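Local structure of xylulose kinase (Escherichia coli, 2ITM) at residues K13-V23 with V422-Q433. The protein phosphorylates D-xylulose at the expense of ATP, giving D-xylulose 5-phosphate, and works as a homodimeric sugar kinase of the FGGY family. Numbering follows the deposited sequence.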
loop_
_atom_site.group_PDB
_atom_site.type_symbol
_atom_site.label_atom_id
_atom_site.label_comp_id
_atom_site.label_asym_id
_atom_site.label_seq_id
_atom_site.Cartn_x
_atom_site.Cartn_y
_atom_site.Cartn_z
ATOM N N LYS A 13 -3.084 22.054 31.180
ATOM C CA LYS A 13 -1.864 22.805 31.332
ATOM C C LYS A 13 -2.157 24.151 31.966
ATOM O O LYS A 13 -3.065 24.848 31.550
ATOM C CB LYS A 13 -1.185 22.973 29.985
ATOM C CG LYS A 13 0.098 23.764 30.033
ATOM C CD LYS A 13 0.603 24.064 28.649
ATOM C CE LYS A 13 2.041 23.664 28.481
ATOM N NZ LYS A 13 2.590 24.117 27.192
ATOM N N VAL A 14 -1.392 24.503 33.005
ATOM C CA VAL A 14 -1.412 25.830 33.586
ATOM C C VAL A 14 -0.063 26.511 33.488
ATOM O O VAL A 14 0.972 25.883 33.659
ATOM C CB VAL A 14 -1.896 25.822 35.050
ATOM C CG1 VAL A 14 -3.172 25.022 35.197
ATOM C CG2 VAL A 14 -0.829 25.291 35.977
ATOM N N ILE A 15 -0.088 27.804 33.199
ATOM C CA ILE A 15 1.123 28.601 33.121
ATOM C C ILE A 15 1.081 29.867 33.957
ATOM O O ILE A 15 0.009 30.408 34.246
ATOM C CB ILE A 15 1.464 28.950 31.671
ATOM C CG1 ILE A 15 0.512 29.996 31.111
ATOM C CG2 ILE A 15 1.538 27.699 30.809
ATOM C CD1 ILE A 15 0.997 30.610 29.840
ATOM N N LEU A 16 2.260 30.343 34.318
ATOM C CA LEU A 16 2.422 31.577 35.056
ATOM C C LEU A 16 3.204 32.566 34.225
ATOM O O LEU A 16 4.377 32.318 33.959
ATOM C CB LEU A 16 3.151 31.280 36.341
ATOM C CG LEU A 16 2.922 32.112 37.592
ATOM C CD1 LEU A 16 4.212 32.449 38.251
ATOM C CD2 LEU A 16 2.072 33.321 37.402
ATOM N N LEU A 17 2.577 33.673 33.851
ATOM C CA LEU A 17 3.246 34.716 33.093
ATOM C C LEU A 17 3.671 35.828 34.018
ATOM O O LEU A 17 2.936 36.210 34.911
ATOM C CB LEU A 17 2.311 35.309 32.042
ATOM C CG LEU A 17 2.074 34.704 30.666
ATOM C CD1 LEU A 17 1.563 35.766 29.745
ATOM C CD2 LEU A 17 3.325 34.073 30.106
ATOM N N ASN A 18 4.852 36.373 33.769
ATOM C CA ASN A 18 5.301 37.575 34.448
ATOM C C ASN A 18 4.725 38.869 33.888
ATOM O O ASN A 18 3.988 38.863 32.922
ATOM C CB ASN A 18 6.829 37.629 34.494
ATOM C CG ASN A 18 7.457 37.744 33.120
ATOM O OD1 ASN A 18 8.589 37.353 32.924
ATOM N ND2 ASN A 18 6.725 38.282 32.177
ATOM N N GLU A 19 5.073 39.983 34.514
ATOM C CA GLU A 19 4.658 41.280 34.020
ATOM C C GLU A 19 5.030 41.475 32.561
ATOM O O GLU A 19 4.258 42.024 31.792
ATOM C CB GLU A 19 5.227 42.402 34.880
ATOM C CG GLU A 19 5.408 42.030 36.339
ATOM C CD GLU A 19 6.428 40.932 36.543
ATOM O OE1 GLU A 19 6.065 39.880 37.091
ATOM O OE2 GLU A 19 7.597 41.121 36.155
ATOM N N GLN A 20 6.201 40.996 32.182
ATOM C CA GLN A 20 6.704 41.194 30.841
ATOM C C GLN A 20 6.101 40.224 29.838
ATOM O O GLN A 20 6.423 40.259 28.660
ATOM C CB GLN A 20 8.223 41.097 30.828
ATOM C CG GLN A 20 8.859 41.167 32.203
ATOM C CD GLN A 20 8.452 42.399 32.969
ATOM O OE1 GLN A 20 8.208 43.445 32.380
ATOM N NE2 GLN A 20 8.374 42.279 34.284
ATOM N N GLY A 21 5.224 39.352 30.314
ATOM C CA GLY A 21 4.533 38.430 29.441
ATOM C C GLY A 21 5.299 37.156 29.151
ATOM O O GLY A 21 5.024 36.467 28.162
ATOM N N GLU A 22 6.261 36.830 30.002
ATOM C CA GLU A 22 7.036 35.599 29.834
ATOM C C GLU A 22 6.502 34.481 30.715
ATOM O O GLU A 22 6.064 34.692 31.830
ATOM C CB GLU A 22 8.521 35.819 30.146
ATOM C CG GLU A 22 9.236 36.824 29.263
ATOM C CD GLU A 22 10.437 37.429 29.954
ATOM O OE1 GLU A 22 11.140 36.702 30.677
ATOM O OE2 GLU A 22 10.676 38.633 29.776
ATOM N N VAL A 23 6.678 33.272 30.243
ATOM C CA VAL A 23 6.319 32.122 31.005
ATOM C C VAL A 23 7.381 31.952 32.083
ATOM O O VAL A 23 8.526 31.841 31.815
ATOM C CB VAL A 23 6.262 30.916 30.119
ATOM C CG1 VAL A 23 5.877 29.702 30.869
ATOM C CG2 VAL A 23 5.388 31.189 28.972
ATOM N N VAL A 422 3.892 26.706 23.652
ATOM C CA VAL A 422 3.168 26.881 24.893
ATOM C C VAL A 422 1.696 26.502 24.782
ATOM O O VAL A 422 1.159 25.828 25.639
ATOM C CB VAL A 422 3.332 28.287 25.453
ATOM C CG1 VAL A 422 2.603 28.419 26.759
ATOM C CG2 VAL A 422 4.783 28.590 25.640
ATOM N N GLY A 423 1.055 26.936 23.709
ATOM C CA GLY A 423 -0.296 26.524 23.425
ATOM C C GLY A 423 -1.344 27.522 23.865
ATOM O O GLY A 423 -1.036 28.642 24.224
ATOM N N PRO A 424 -2.594 27.083 23.836
ATOM C CA PRO A 424 -3.720 27.920 24.214
ATOM C C PRO A 424 -3.618 28.577 25.578
ATOM O O PRO A 424 -4.184 29.629 25.762
ATOM C CB PRO A 424 -4.883 26.941 24.172
ATOM C CG PRO A 424 -4.508 25.986 23.141
ATOM C CD PRO A 424 -3.053 25.801 23.284
ATOM N N ALA A 425 -2.904 27.961 26.510
ATOM C CA ALA A 425 -2.668 28.558 27.814
ATOM C C ALA A 425 -2.037 29.948 27.722
ATOM O O ALA A 425 -2.395 30.840 28.473
ATOM C CB ALA A 425 -1.837 27.648 28.683
ATOM N N LEU A 426 -1.104 30.106 26.793
ATOM C CA LEU A 426 -0.518 31.398 26.486
ATOM C C LEU A 426 -1.555 32.457 26.122
ATOM O O LEU A 426 -1.593 33.509 26.719
ATOM C CB LEU A 426 0.533 31.273 25.395
ATOM C CG LEU A 426 1.300 32.544 25.075
ATOM C CD1 LEU A 426 1.872 33.081 26.324
ATOM C CD2 LEU A 426 2.361 32.313 24.037
ATOM N N GLY A 427 -2.401 32.156 25.149
ATOM C CA GLY A 427 -3.467 33.053 24.769
ATOM C C GLY A 427 -4.429 33.359 25.897
ATOM O O GLY A 427 -4.840 34.492 26.097
ATOM N N ALA A 428 -4.804 32.341 26.658
ATOM C CA ALA A 428 -5.574 32.522 27.871
ATOM C C ALA A 428 -4.976 33.573 28.807
ATOM O O ALA A 428 -5.661 34.463 29.268
ATOM C CB ALA A 428 -5.756 31.203 28.584
ATOM N N ALA A 429 -3.689 33.456 29.081
ATOM C CA ALA A 429 -3.021 34.417 29.933
ATOM C C ALA A 429 -2.993 35.789 29.283
ATOM O O ALA A 429 -3.200 36.787 29.940
ATOM C CB ALA A 429 -1.638 33.955 30.263
ATOM N N ARG A 430 -2.752 35.816 27.980
ATOM C CA ARG A 430 -2.717 37.061 27.227
ATOM C C ARG A 430 -4.034 37.801 27.415
ATOM O O ARG A 430 -4.065 39.005 27.581
ATOM C CB ARG A 430 -2.474 36.788 25.744
ATOM C CG ARG A 430 -1.014 36.795 25.267
ATOM C CD ARG A 430 -0.110 37.589 26.169
ATOM N NE ARG A 430 1.286 37.133 26.113
ATOM C CZ ARG A 430 1.974 36.984 25.005
ATOM N NH1 ARG A 430 1.400 37.230 23.846
ATOM N NH2 ARG A 430 3.229 36.581 25.053
ATOM N N LEU A 431 -5.118 37.050 27.404
ATOM C CA LEU A 431 -6.423 37.628 27.584
ATOM C C LEU A 431 -6.586 38.247 28.961
ATOM O O LEU A 431 -7.140 39.312 29.094
ATOM C CB LEU A 431 -7.511 36.614 27.263
ATOM C CG LEU A 431 -7.703 36.305 25.781
ATOM C CD1 LEU A 431 -8.497 35.058 25.595
ATOM C CD2 LEU A 431 -8.377 37.465 25.074
ATOM N N ALA A 432 -6.081 37.576 29.979
ATOM C CA ALA A 432 -6.104 38.101 31.330
ATOM C C ALA A 432 -5.283 39.385 31.473
ATOM O O ALA A 432 -5.706 40.324 32.118
ATOM C CB ALA A 432 -5.640 37.061 32.300
ATOM N N GLN A 433 -4.104 39.392 30.869
ATOM C CA GLN A 433 -3.330 40.586 30.701
ATOM C C GLN A 433 -4.105 41.768 30.173
ATOM O O GLN A 433 -4.026 42.846 30.713
ATOM C CB GLN A 433 -2.169 40.319 29.766
ATOM C CG GLN A 433 -0.931 39.890 30.452
ATOM C CD GLN A 433 0.284 40.147 29.619
ATOM O OE1 GLN A 433 0.499 39.485 28.618
ATOM N NE2 GLN A 433 1.079 41.110 30.027
#
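Val422, Ile15 and Lys13, with Leu17 close behind, bury the most surface here, where helix 424-436, from the C-terminal family half of the chain, packs on the face of the N-terminal sheet of this actin-like ATPase fold. Strand 11-17 and strand 23-30 form a hairpin, closed by a type I turn from Asn18 to Gly21, and the axes of the short segments 13-17 and 424-433 run at 47° to each other. Lys13, Ile15 and Leu17 point toward the helix and alternate with Val14 and Leu16, which turn to the other side of the sheet, Val14 onto helix 45-62. With CG anti to the backbone N (chi1 179°) and a bend at chi3, the side chain brings Lys13 NZ 2.7 Å from Val422 O; this hydrogen bond comes in 22° off the carbonyl plane, just ahead of the helix. An alanine in place of Lys13 would probably leave Val422 O without this mate and open a gap beside the Ala425 methyl. Ile15 extends CD1 to within 4.1 Å of Val422 CG1, and the same methyl rests on the first helical turn, 3.7 Å from Ala425 O. Ile15 CG2 meets Ala425 CB at 4.0 Å; Ala425 also touches Asp6, thought to be important for activity. The other branch of Val422, CG2, comes 4.3 Å from Val23 CG2. Farther along, Leu17 crosses Leu426 at about a right angle, and Leu17 CD1 settles 3.7 Å from Ala429 CB. At the turn, Gly21 O lies at the edge of the Arg430 guanidinium, in its plane, 3.6 Å from Arg430 NH2.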